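PDB 3H7T: group 3 allergen SMIPP-S YvT004A06 from Sarcoptes scabiei type hominis, which is an inactivated serine protease paralogue that keeps the trypsin fold and probably lacks the peptidase activity assigned to its family. Local coordinates for residues P24-S29 / A40-G45; I53-S58 / M93-D98; K71-R76 / K225-G230; M82-A87 / G218-D223; L110-E115 / A190-T195. One frame throughout, in Å; residues are numbered along the deposited sequence.

Contact 1: P24-S29 / A40-G45; sequences PFCGGS and AQCVDG
Cys-26 and Cys-42 are joined by a disulfide, SG to SG 2.0 Å, and their side chains make essentially the whole of this buried contact. Both cysteines use the same first torsion: each SG lies anti to its own carbonyl carbon and beside the backbone N (chi1 -76° in Cys-26, -59° in Cys-42), which turns the two sulfurs into the gap between strand and helix. The torsion about the S-S bond, -91°, is close to the relaxed value for a disulfide and negative in sense, and CB of Cys-26 stands 3.7 Å from CB of Cys-42. A water adds a polar link beside the covalent one, donating to Pro-24 O (3.0 Å) and to Cys-42 O (2.7 Å). In trypsin-like proteases this disulfide ties the strand two before the catalytic histidine to the short helix that carries it; by the family sequence pattern, Gln-41 occupies the histidine's position here. Its OE1 accepts from Asn-85 ND2, and its NE2 donates to Tyr-202 O. The strand of 26-30 lies between strands 15-20 and 35-38 of the first barrel: Cys-26 pairs through its backbone with Val-18, Gly-27 O accepts from Thr-38 OG1, and Val-43 of the short helix packs on Val-20.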
# COMPACT_ATOMS: atom_id res chain seq x y z
N PRO A 24 -4.14 12.45 5.98
CA PRO A 24 -4.34 11.90 4.63
C PRO A 24 -4.92 10.49 4.62
O PRO A 24 -4.59 9.67 5.47
CB PRO A 24 -2.92 11.88 4.06
CG PRO A 24 -2.24 12.99 4.75
CD PRO A 24 -2.79 13.01 6.14
N PHE A 25 -5.80 10.22 3.65
CA PHE A 25 -6.31 8.88 3.37
C PHE A 25 -5.19 7.98 2.84
O PHE A 25 -4.26 8.46 2.17
CB PHE A 25 -7.45 8.95 2.34
CG PHE A 25 -8.04 7.61 1.97
CD1 PHE A 25 -9.04 7.04 2.74
CD2 PHE A 25 -7.61 6.95 0.82
CE1 PHE A 25 -9.59 5.81 2.39
CE2 PHE A 25 -8.15 5.72 0.47
CZ PHE A 25 -9.14 5.14 1.25
N CYS A 26 -5.28 6.69 3.16
CA CYS A 26 -4.42 5.66 2.62
C CYS A 26 -5.22 4.41 2.29
O CYS A 26 -6.32 4.21 2.81
CB CYS A 26 -3.35 5.27 3.63
SG CYS A 26 -2.03 6.47 3.77
N GLY A 27 -4.64 3.57 1.44
CA GLY A 27 -5.18 2.25 1.18
C GLY A 27 -4.53 1.23 2.10
O GLY A 27 -3.58 1.54 2.83
N GLY A 28 -5.05 0.01 2.06
CA GLY A 28 -4.56 -1.09 2.89
C GLY A 28 -4.93 -2.42 2.26
O GLY A 28 -5.58 -2.45 1.20
N SER A 29 -4.53 -3.51 2.89
CA SER A 29 -4.87 -4.84 2.40
C SER A 29 -5.15 -5.80 3.56
O SER A 29 -4.49 -5.72 4.61
CB SER A 29 -3.73 -5.36 1.51
OG SER A 29 -4.25 -6.17 0.46
N ALA A 40 3.59 2.82 6.60
CA ALA A 40 3.88 3.48 7.88
C ALA A 40 3.59 4.98 7.85
O ALA A 40 3.05 5.51 8.82
CB ALA A 40 5.31 3.22 8.29
N GLN A 41 3.94 5.65 6.75
CA GLN A 41 3.70 7.09 6.56
C GLN A 41 2.25 7.51 6.81
O GLN A 41 1.97 8.69 6.99
CB GLN A 41 4.12 7.54 5.15
CG GLN A 41 3.17 7.07 4.03
CD GLN A 41 3.68 7.41 2.65
OE1 GLN A 41 4.22 6.54 1.96
NE2 GLN A 41 3.54 8.68 2.23
N CYS A 42 1.34 6.54 6.80
CA CYS A 42 -0.08 6.79 6.97
C CYS A 42 -0.48 6.96 8.42
O CYS A 42 -1.38 7.74 8.73
CB CYS A 42 -0.88 5.62 6.38
SG CYS A 42 -0.59 5.34 4.62
N VAL A 43 0.17 6.22 9.31
CA VAL A 43 -0.33 6.05 10.67
C VAL A 43 0.72 6.21 11.78
O VAL A 43 0.40 6.07 12.96
CB VAL A 43 -1.06 4.68 10.83
CG1 VAL A 43 -2.31 4.61 9.93
CG2 VAL A 43 -0.10 3.52 10.55
N ASP A 44 1.96 6.50 11.38
CA ASP A 44 3.06 6.71 12.32
C ASP A 44 2.74 7.79 13.35
O ASP A 44 2.50 8.94 12.99
CB ASP A 44 4.34 7.08 11.55
CG ASP A 44 5.56 7.19 12.45
OD1 ASP A 44 5.62 6.48 13.48
OD2 ASP A 44 6.47 7.98 12.13
N GLY A 45 2.73 7.40 14.62
CA GLY A 45 2.48 8.31 15.73
C GLY A 45 1.02 8.68 15.92
O GLY A 45 0.71 9.64 16.62
O HOH W 1 -2.04 9.69 6.96

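Contact 2: I53-S58 / M93-D98; sequences IHYGSS and MPIKLD
At the rim of the first beta barrel of the trypsin fold, the end of strand 51-55 meets the loop that leaves strand 87-91, with Tyr-55 reaching across to Ile-95 and Lys-96. The methyl CG2 of Ile-95 sits over the middle of the Tyr-55 ring, 3.5 Å from the centroid and only 6° off the ring normal, a nearly perpendicular CH-pi contact. Its closest ring atom is CE1, at 3.6 Å, yet the other ring carbons are hardly farther, as expected for a methyl above the centre. With chi1 at 70°, CG of Tyr-55 stands between the backbone N and the carbonyl carbon, and the ring then lies beneath Ile-95 CG2. In the trypsin fold the loop after strand 87-91 runs on to strand 119-124 of the second sheet; here its opening residues lie against the first barrel, where Ile-95 also bonds through its backbone to Ala-33 and Tyr-55 pairs with Thr-65 of the neighbouring strand. The phenol oxygen of Tyr-55 takes an almost straight bond from Lys-96 N, 3.1 Å with an N-H...O angle of 174°. A water lies 2.6 Å from the same Tyr-55 OH and donates to Pro-94 O at 2.7 Å, bridging the ring's end to the loop backbone. Lys-96 is the centre of an inverse gamma turn, closed by a weak bond from Leu-97 N to Ile-95 O, and its CB lies 3.7 Å from Tyr-55 OH while the amine end leads away.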
# COMPACT_ATOMS: atom_id res chain seq x y z
N ILE A 53 -10.89 1.32 9.48
CA ILE A 53 -10.67 0.45 8.33
C ILE A 53 -12.00 0.27 7.61
O ILE A 53 -12.97 -0.23 8.19
CB ILE A 53 -10.08 -0.93 8.75
CG1 ILE A 53 -8.67 -0.77 9.32
CG2 ILE A 53 -10.05 -1.90 7.57
CD1 ILE A 53 -8.65 -0.60 10.84
N HIS A 54 -12.04 0.67 6.34
CA HIS A 54 -13.25 0.62 5.52
C HIS A 54 -13.10 -0.50 4.49
O HIS A 54 -12.20 -0.46 3.65
CB HIS A 54 -13.51 1.98 4.84
CG HIS A 54 -14.70 2.00 3.93
ND1 HIS A 54 -15.99 1.94 4.40
CD2 HIS A 54 -14.79 2.09 2.58
CE1 HIS A 54 -16.83 1.99 3.37
NE2 HIS A 54 -16.12 2.07 2.26
N TYR A 55 -13.97 -1.51 4.58
CA TYR A 55 -13.88 -2.71 3.75
C TYR A 55 -15.19 -3.11 3.07
O TYR A 55 -16.27 -2.69 3.49
CB TYR A 55 -13.30 -3.88 4.57
CG TYR A 55 -14.19 -4.48 5.65
CD1 TYR A 55 -15.08 -5.51 5.36
CD2 TYR A 55 -14.08 -4.06 6.98
CE1 TYR A 55 -15.87 -6.09 6.35
CE2 TYR A 55 -14.87 -4.62 7.98
CZ TYR A 55 -15.76 -5.64 7.66
OH TYR A 55 -16.53 -6.22 8.64
N GLY A 56 -15.07 -3.92 2.02
CA GLY A 56 -16.21 -4.47 1.30
C GLY A 56 -16.96 -3.51 0.39
O GLY A 56 -18.10 -3.76 0.03
N SER A 57 -16.30 -2.41 -0.00
CA SER A 57 -16.93 -1.43 -0.88
C SER A 57 -15.97 -0.93 -1.97
O SER A 57 -14.77 -0.79 -1.73
CB SER A 57 -17.44 -0.24 -0.06
OG SER A 57 -18.07 0.72 -0.88
N SER A 58 -16.51 -0.68 -3.16
CA SER A 58 -15.79 -0.01 -4.25
C SER A 58 -15.59 1.49 -3.96
O SER A 58 -14.75 2.15 -4.59
CB SER A 58 -16.54 -0.16 -5.57
OG SER A 58 -16.72 -1.52 -5.93
N MET A 93 -12.70 -5.27 16.13
CA MET A 93 -13.58 -6.41 15.89
C MET A 93 -13.11 -7.13 14.62
O MET A 93 -12.47 -6.51 13.78
CB MET A 93 -15.03 -5.95 15.75
CG MET A 93 -15.56 -5.14 16.92
N PRO A 94 -13.42 -8.43 14.48
CA PRO A 94 -12.99 -9.16 13.29
C PRO A 94 -13.64 -8.66 12.00
O PRO A 94 -14.80 -8.25 12.00
CB PRO A 94 -13.44 -10.60 13.58
CG PRO A 94 -13.57 -10.67 15.06
CD PRO A 94 -14.07 -9.32 15.46
N ILE A 95 -12.87 -8.68 10.92
CA ILE A 95 -13.37 -8.31 9.60
C ILE A 95 -14.21 -9.47 9.07
O ILE A 95 -13.77 -10.63 9.08
CB ILE A 95 -12.20 -7.99 8.63
CG1 ILE A 95 -11.37 -6.82 9.17
CG2 ILE A 95 -12.73 -7.67 7.23
CD1 ILE A 95 -10.05 -6.60 8.43
N LYS A 96 -15.42 -9.16 8.60
CA LYS A 96 -16.33 -10.17 8.09
C LYS A 96 -15.99 -10.58 6.65
O LYS A 96 -16.49 -9.99 5.69
CB LYS A 96 -17.79 -9.70 8.18
CG LYS A 96 -18.33 -9.64 9.60
CD LYS A 96 -19.81 -9.26 9.62
CE LYS A 96 -20.71 -10.45 9.28
NZ LYS A 96 -22.13 -10.02 9.07
N LEU A 97 -15.13 -11.59 6.53
CA LEU A 97 -14.74 -12.15 5.24
C LEU A 97 -15.93 -12.84 4.59
O LEU A 97 -16.77 -13.43 5.27
CB LEU A 97 -13.60 -13.15 5.42
CG LEU A 97 -12.32 -12.73 6.16
CD1 LEU A 97 -11.39 -13.94 6.32
CD2 LEU A 97 -11.60 -11.59 5.45
N ASP A 98 -16.02 -12.76 3.26
CA ASP A 98 -17.18 -13.30 2.55
C ASP A 98 -16.87 -13.89 1.18
O ASP A 98 -17.78 -14.21 0.42
CB ASP A 98 -18.27 -12.22 2.43
CG ASP A 98 -17.89 -11.10 1.48
OD1 ASP A 98 -16.71 -11.01 1.08
OD2 ASP A 98 -18.79 -10.29 1.14
O HOH W 2 -15.76 -5.88 11.14

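Contact 3: K71-R76 / K225-G230; sequences KIYIVR and KDIISG
Ile-227 meets Tyr-73 and Val-75 where the C-terminal helix lies against the first barrel, a helix-on-barrel junction found in trypsin-like proteases. The CB of Ile-227 faces the strand, and the branches part from there: chi1 -75° puts CG1 beside the backbone N and leaves CG2 anti to that N. CG2 rests over one face of the Tyr-73 ring near the CG end. It is 3.6 Å from Tyr-73 CG and 24° off the normal through the ring centroid, a CH-pi contact offset toward the rim. CG1 passes Tyr-73 CB at 4.0 Å. The tip, CD1, then fits between the two strand residues, 3.8 Å from Tyr-73 CB and 3.8 Å from Val-75 CG2. Just beyond, the helix closes in a Schellman motif at Gly-230, and Ser-229 OG bonds to Lys-225 O at 2.7 Å; that carbonyl also accepts Ser-229 N, the two donors coming from opposite faces of its plane. The polar end of Tyr-73 is engaged elsewhere, OH bonding to Glu-90 OE1 on the adjacent strand. Between helix and strand themselves no hydrogen bond is made, so their adhesion in this contact is apolar and largely dispersive, methyl groups against an aromatic face.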
# COMPACT_ATOMS: atom_id res chain seq x y z
N LYS A 71 -4.76 -1.80 17.71
CA LYS A 71 -3.32 -1.62 17.87
C LYS A 71 -2.64 -1.33 16.53
O LYS A 71 -3.08 -1.81 15.48
CB LYS A 71 -2.68 -2.86 18.50
CG LYS A 71 -3.18 -3.20 19.90
CD LYS A 71 -2.87 -4.64 20.24
CE LYS A 71 -3.71 -5.15 21.40
NZ LYS A 71 -3.55 -6.62 21.59
N ILE A 72 -1.56 -0.55 16.58
CA ILE A 72 -0.77 -0.20 15.42
C ILE A 72 0.66 -0.72 15.62
O ILE A 72 1.29 -0.42 16.64
CB ILE A 72 -0.71 1.33 15.19
CG1 ILE A 72 -2.11 1.96 15.11
CG2 ILE A 72 0.13 1.68 13.95
CD1 ILE A 72 -3.06 1.34 14.08
N TYR A 73 1.16 -1.48 14.66
CA TYR A 73 2.52 -2.02 14.73
C TYR A 73 3.39 -1.38 13.67
O TYR A 73 3.11 -1.50 12.48
CB TYR A 73 2.50 -3.54 14.56
CG TYR A 73 1.64 -4.23 15.58
CD1 TYR A 73 2.19 -4.75 16.76
CD2 TYR A 73 0.26 -4.36 15.39
CE1 TYR A 73 1.40 -5.38 17.71
CE2 TYR A 73 -0.54 -4.99 16.33
CZ TYR A 73 0.04 -5.50 17.48
OH TYR A 73 -0.76 -6.12 18.42
N ILE A 74 4.43 -0.69 14.14
CA ILE A 74 5.43 -0.07 13.28
C ILE A 74 6.78 -0.70 13.62
O ILE A 74 7.12 -0.84 14.80
CB ILE A 74 5.53 1.46 13.54
CG1 ILE A 74 4.14 2.13 13.55
CG2 ILE A 74 6.50 2.12 12.55
CD1 ILE A 74 3.72 2.83 12.26
N VAL A 75 7.54 -1.10 12.61
CA VAL A 75 8.86 -1.71 12.83
C VAL A 75 9.99 -0.88 12.20
O VAL A 75 10.41 -1.13 11.07
CB VAL A 75 8.92 -3.18 12.33
CG1 VAL A 75 10.22 -3.87 12.80
CG2 VAL A 75 7.71 -3.97 12.82
N ARG A 76 10.46 0.11 12.96
CA ARG A 76 11.61 0.95 12.59
C ARG A 76 11.41 1.82 11.34
O ARG A 76 12.33 2.00 10.53
CB ARG A 76 12.91 0.12 12.51
CG ARG A 76 13.22 -0.70 13.78
CD ARG A 76 13.33 0.20 15.01
NE ARG A 76 14.37 1.21 14.85
CZ ARG A 76 14.47 2.32 15.57
NH1 ARG A 76 15.46 3.18 15.34
NH2 ARG A 76 13.58 2.59 16.52
N LYS A 225 4.99 -11.68 9.97
CA LYS A 225 4.58 -12.89 10.67
C LYS A 225 4.87 -12.83 12.18
O LYS A 225 4.13 -13.42 12.97
CB LYS A 225 5.22 -14.13 10.03
CG LYS A 225 4.60 -14.46 8.68
CD LYS A 225 5.27 -15.65 8.00
CE LYS A 225 4.45 -16.10 6.80
NZ LYS A 225 5.11 -17.17 6.02
N ASP A 226 5.92 -12.10 12.56
CA ASP A 226 6.22 -11.83 13.97
C ASP A 226 5.14 -10.98 14.62
O ASP A 226 4.75 -11.24 15.77
CB ASP A 226 7.56 -11.11 14.11
CG ASP A 226 8.76 -12.05 14.02
OD1 ASP A 226 8.57 -13.28 13.86
OD2 ASP A 226 9.89 -11.54 14.08
N ILE A 227 4.68 -9.95 13.90
CA ILE A 227 3.63 -9.07 14.37
C ILE A 227 2.36 -9.87 14.61
O ILE A 227 1.75 -9.77 15.68
CB ILE A 227 3.34 -7.90 13.37
CG1 ILE A 227 4.45 -6.85 13.43
CG2 ILE A 227 2.01 -7.25 13.69
CD1 ILE A 227 4.44 -5.87 12.27
N ILE A 228 1.98 -10.68 13.62
CA ILE A 228 0.76 -11.47 13.66
C ILE A 228 0.81 -12.56 14.75
O ILE A 228 -0.22 -12.93 15.29
CB ILE A 228 0.42 -12.08 12.26
CG1 ILE A 228 0.08 -10.96 11.27
CG2 ILE A 228 -0.74 -13.08 12.35
CD1 ILE A 228 0.20 -11.36 9.81
N SER A 229 2.02 -13.04 15.06
CA SER A 229 2.20 -14.05 16.12
C SER A 229 2.23 -13.43 17.52
O SER A 229 2.35 -14.15 18.51
CB SER A 229 3.49 -14.84 15.89
OG SER A 229 3.46 -15.49 14.63
N GLY A 230 2.16 -12.10 17.58
CA GLY A 230 2.15 -11.40 18.86
C GLY A 230 3.53 -11.23 19.47
O GLY A 230 3.66 -11.01 20.67

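Contact 4: M82-A87 / G218-D223; sequences MQNNYA and GYYVLD. With ZN (zinc ion), chain G.
The phenol oxygen of Tyr-220 is gripped twice: it donates to Asn-84 OD1 at 2.6 Å and is also hydrogen-bonded to Tyr-166 OH. The bond to Asn-84 OD1 lies in the carbonyl plane on a lone pair (C=O...O angle 137°), the amide standing 78° from the Tyr-220 plane. On its other side the amide is tied down as well, since Asn-84 ND2 donates to Arg-76 O. The Tyr-220 ring is sandwiched: CD2 of Tyr-219 lies 3.3 Å above the centre of one face, and Tyr-86 presses CE2 on the opposite face, 3.3 Å from Tyr-220 CD1. The Tyr-86 and Tyr-220 planes are inclined at 46°. Further along, Tyr-86 OH lies 3.2 Å from Asp-223 CB, the two side chains crossing at about a right angle. Asp-223 OD2 binds a zinc ion at 1.9 Å, and a zinc-bound water donates to Tyr-219 O, so metal and backbone are linked through one ligand. Tyr-220 is the N-cap residue of the C-terminal helix. By the family sequence pattern, Tyr-86 stands where trypsin-like enzymes carry the aspartate of the catalytic triad; here its ring instead packs on the start of that helix, consistent with an inactivated protease built on a retained trypsin fold.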
# COMPACT_ATOMS: atom_id res chain seq x y z
N MET A 82 12.31 7.05 4.28
CA MET A 82 11.10 6.25 4.12
C MET A 82 11.38 4.74 4.15
O MET A 82 10.62 3.94 3.60
CB MET A 82 10.30 6.68 2.89
CG MET A 82 9.90 8.17 2.94
SD MET A 82 8.63 8.62 1.75
CE MET A 82 7.20 7.83 2.47
N GLN A 83 12.47 4.37 4.82
CA GLN A 83 12.85 2.97 4.99
C GLN A 83 11.84 2.25 5.85
O GLN A 83 11.33 2.82 6.82
CB GLN A 83 14.21 2.87 5.69
CG GLN A 83 15.40 2.81 4.77
CD GLN A 83 16.69 2.52 5.53
OE1 GLN A 83 17.78 2.85 5.06
NE2 GLN A 83 16.57 1.88 6.70
N ASN A 84 11.57 0.99 5.51
CA ASN A 84 10.67 0.14 6.30
C ASN A 84 9.28 0.77 6.41
O ASN A 84 8.67 0.76 7.48
CB ASN A 84 11.26 -0.12 7.70
CG ASN A 84 12.75 -0.41 7.66
OD1 ASN A 84 13.23 -1.18 6.84
ND2 ASN A 84 13.49 0.24 8.56
N ASN A 85 8.80 1.30 5.29
CA ASN A 85 7.55 2.04 5.24
C ASN A 85 6.33 1.10 5.18
O ASN A 85 5.64 1.02 4.16
CB ASN A 85 7.60 3.01 4.06
CG ASN A 85 6.37 3.91 3.95
OD1 ASN A 85 5.56 4.00 4.87
ND2 ASN A 85 6.23 4.57 2.81
N TYR A 86 6.09 0.38 6.27
CA TYR A 86 4.88 -0.42 6.41
C TYR A 86 4.35 -0.35 7.84
O TYR A 86 5.10 -0.11 8.80
CB TYR A 86 5.11 -1.87 5.98
CG TYR A 86 6.09 -2.62 6.87
CD1 TYR A 86 5.63 -3.51 7.83
CD2 TYR A 86 7.46 -2.43 6.75
CE1 TYR A 86 6.51 -4.20 8.66
CE2 TYR A 86 8.36 -3.10 7.58
CZ TYR A 86 7.87 -3.99 8.53
OH TYR A 86 8.75 -4.67 9.34
N ALA A 87 3.04 -0.54 7.99
CA ALA A 87 2.45 -0.69 9.31
C ALA A 87 1.38 -1.76 9.30
O ALA A 87 0.71 -1.97 8.29
CB ALA A 87 1.87 0.62 9.80
N GLY A 218 8.10 -9.27 0.52
CA GLY A 218 9.03 -10.39 0.70
C GLY A 218 10.16 -10.11 1.68
O GLY A 218 10.52 -10.98 2.50
N TYR A 219 10.69 -8.89 1.62
CA TYR A 219 11.81 -8.44 2.45
C TYR A 219 11.43 -8.39 3.93
O TYR A 219 12.29 -8.49 4.82
CB TYR A 219 12.31 -7.08 1.96
CG TYR A 219 13.60 -6.59 2.58
CD1 TYR A 219 14.83 -6.79 1.94
CD2 TYR A 219 13.60 -5.92 3.81
CE1 TYR A 219 16.02 -6.32 2.51
CE2 TYR A 219 14.77 -5.47 4.39
CZ TYR A 219 15.98 -5.67 3.74
OH TYR A 219 17.13 -5.20 4.33
N TYR A 220 10.13 -8.25 4.20
CA TYR A 220 9.66 -8.02 5.55
C TYR A 220 8.69 -9.10 6.07
O TYR A 220 8.06 -8.91 7.11
CB TYR A 220 8.99 -6.63 5.62
CG TYR A 220 9.93 -5.48 5.34
CD1 TYR A 220 10.76 -4.98 6.34
CD2 TYR A 220 9.98 -4.88 4.08
CE1 TYR A 220 11.62 -3.92 6.10
CE2 TYR A 220 10.84 -3.81 3.83
CZ TYR A 220 11.65 -3.34 4.85
OH TYR A 220 12.51 -2.29 4.64
N VAL A 221 8.60 -10.23 5.35
CA VAL A 221 7.64 -11.31 5.69
C VAL A 221 7.83 -11.89 7.11
O VAL A 221 6.85 -12.23 7.77
CB VAL A 221 7.64 -12.45 4.61
CG1 VAL A 221 6.99 -13.74 5.12
CG2 VAL A 221 6.94 -11.97 3.34
N LEU A 222 9.08 -11.99 7.55
CA LEU A 222 9.40 -12.43 8.91
C LEU A 222 8.86 -11.44 9.94
O LEU A 222 8.31 -11.84 10.97
CB LEU A 222 10.91 -12.55 9.11
CG LEU A 222 11.73 -13.47 8.20
CD1 LEU A 222 13.21 -13.14 8.34
CD2 LEU A 222 11.47 -14.95 8.49
N ASP A 223 9.03 -10.15 9.65
CA ASP A 223 8.49 -9.11 10.51
C ASP A 223 6.96 -9.15 10.56
O ASP A 223 6.38 -9.06 11.64
CB ASP A 223 8.98 -7.74 10.06
CG ASP A 223 10.49 -7.62 10.13
OD1 ASP A 223 11.01 -7.41 11.24
OD2 ASP A 223 11.14 -7.75 9.07
ZN ZN G . 13.01 -7.31 9.10
O HOH W 3 13.46 -7.72 7.25

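Contact 5: L110-E115 / A190-T195; sequences LLYDPE and AVQNGT
Strand 189-192 turns back through a type I' beta turn from Gln-192 to Thr-195, and Gln-192, at the end of the strand, faces Tyr-112 and Pro-114 of an irregular loop. The turn makes a tight two-residue beta-hairpin with strand 195-200 in the second sheet of the trypsin fold, closed by Gln-192 N to Thr-195 O (3.1 Å) and the reciprocal backbone bond. Across the contact, Tyr-112 OH donates to Gln-192 OE1 at 2.5 Å. The amide oxygen lies at the edge of the phenol ring, in its plane, while the amide itself is turned 78° from the ring; the hydroxyl approaches 28° out of the carbonyl plane. With CG anti to the backbone N (chi1 -172°), Tyr-112 extends its ring from the loop to the hairpin. Gln-192 OE1 also accepts from a water at 3.1 Å, and this water takes the N-H of Glu-115. The other end of the amide is held too: NE2 bonds to Thr-118 OG1 and to Ser-119 O, fixing which way the amide is flipped. Pro-114 adds a light touch, its CB 3.9 Å from Gln-192 OE1. In the turn, Thr-195 OG1 reaches Gln-192 O at 3.2 Å, nearly in line with the C=O bond.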
# COMPACT_ATOMS: atom_id res chain seq x y z
N LEU A 110 9.61 -15.78 1.23
CA LEU A 110 10.65 -14.96 1.81
C LEU A 110 11.53 -14.31 0.75
O LEU A 110 11.97 -14.98 -0.19
CB LEU A 110 11.52 -15.76 2.79
CG LEU A 110 12.72 -15.03 3.40
CD1 LEU A 110 12.29 -13.95 4.41
CD2 LEU A 110 13.66 -16.02 4.06
N LEU A 111 11.75 -13.01 0.91
CA LEU A 111 12.59 -12.22 0.01
C LEU A 111 12.13 -12.19 -1.45
O LEU A 111 12.93 -11.89 -2.35
CB LEU A 111 14.07 -12.61 0.15
CG LEU A 111 14.76 -12.23 1.47
CD1 LEU A 111 16.11 -12.91 1.57
CD2 LEU A 111 14.92 -10.71 1.61
N TYR A 112 10.85 -12.47 -1.69
CA TYR A 112 10.29 -12.34 -3.04
C TYR A 112 10.63 -10.97 -3.63
O TYR A 112 10.53 -9.94 -2.94
CB TYR A 112 8.77 -12.55 -3.04
CG TYR A 112 8.20 -12.61 -4.44
CD1 TYR A 112 8.17 -13.81 -5.15
CD2 TYR A 112 7.73 -11.45 -5.07
CE1 TYR A 112 7.66 -13.86 -6.44
CE2 TYR A 112 7.24 -11.49 -6.36
CZ TYR A 112 7.19 -12.70 -7.04
OH TYR A 112 6.69 -12.74 -8.32
N ASP A 113 11.05 -10.96 -4.89
CA ASP A 113 11.45 -9.72 -5.56
C ASP A 113 10.93 -9.73 -6.99
O ASP A 113 11.44 -10.49 -7.82
CB ASP A 113 12.98 -9.56 -5.52
CG ASP A 113 13.44 -8.11 -5.81
OD1 ASP A 113 12.60 -7.19 -5.92
OD2 ASP A 113 14.67 -7.90 -5.93
N PRO A 114 9.90 -8.90 -7.28
CA PRO A 114 9.27 -8.94 -8.61
C PRO A 114 10.28 -8.66 -9.71
O PRO A 114 11.08 -7.72 -9.60
CB PRO A 114 8.22 -7.81 -8.55
CG PRO A 114 8.09 -7.44 -7.12
CD PRO A 114 9.38 -7.80 -6.45
N GLU A 115 10.24 -9.47 -10.77
CA GLU A 115 11.21 -9.36 -11.86
C GLU A 115 10.88 -8.15 -12.73
O GLU A 115 9.70 -7.89 -12.99
CB GLU A 115 11.20 -10.63 -12.72
CG GLU A 115 11.59 -11.89 -11.97
CD GLU A 115 12.09 -12.98 -12.90
N ALA A 190 -0.10 -4.24 -3.91
CA ALA A 190 0.43 -4.57 -5.23
C ALA A 190 0.50 -6.08 -5.27
O ALA A 190 1.15 -6.70 -4.43
CB ALA A 190 1.81 -3.96 -5.43
N VAL A 191 -0.21 -6.67 -6.24
CA VAL A 191 -0.45 -8.11 -6.26
C VAL A 191 0.19 -8.81 -7.45
O VAL A 191 0.12 -8.34 -8.58
CB VAL A 191 -1.99 -8.43 -6.22
CG1 VAL A 191 -2.25 -9.94 -6.27
CG2 VAL A 191 -2.62 -7.86 -4.97
N GLN A 192 0.82 -9.96 -7.19
CA GLN A 192 1.39 -10.77 -8.24
C GLN A 192 1.20 -12.24 -7.86
O GLN A 192 1.56 -12.65 -6.75
CB GLN A 192 2.86 -10.42 -8.44
CG GLN A 192 3.34 -10.55 -9.86
CD GLN A 192 4.80 -10.17 -10.01
OE1 GLN A 192 5.66 -10.63 -9.25
NE2 GLN A 192 5.10 -9.32 -10.99
N ASN A 193 0.61 -13.00 -8.77
CA ASN A 193 0.30 -14.42 -8.56
C ASN A 193 -0.44 -14.68 -7.25
O ASN A 193 -0.02 -15.49 -6.42
CB ASN A 193 1.57 -15.28 -8.64
N GLY A 194 -1.55 -13.96 -7.07
CA GLY A 194 -2.42 -14.11 -5.91
C GLY A 194 -1.78 -13.90 -4.55
O GLY A 194 -2.28 -14.42 -3.54
N THR A 195 -0.67 -13.16 -4.50
CA THR A 195 -0.04 -12.81 -3.23
C THR A 195 0.30 -11.32 -3.19
O THR A 195 0.44 -10.69 -4.22
CB THR A 195 1.24 -13.65 -2.94
OG1 THR A 195 2.34 -13.14 -3.68
CG2 THR A 195 1.03 -15.14 -3.26
O HOH W 4 8.07 -11.61 -10.97

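Overall arrangement
Contacts 1, 2 and 3 all reach the first barrel; contact 5 sets a loop against the second sheet. The C-terminal helix serves both contact 3 and contact 4, whose centres are 10 Å apart, and contact 4 is nested along the chain inside the loop that contact 3 closes. Where, judging by the family sequence pattern, the catalytic residues would lie, contacts 1 and 4 meet: Ala-40 CB packs 3.4 Å from Tyr-86 O. Contact 5 joins contact 4 through Leu-111 N and Gly-218 O, 2.9 Å apart. Contact 2 is peripheral, its centre 17 Å from that of the chain and 23 Å from that of contact 4, which holds the zinc bound by Asp-223.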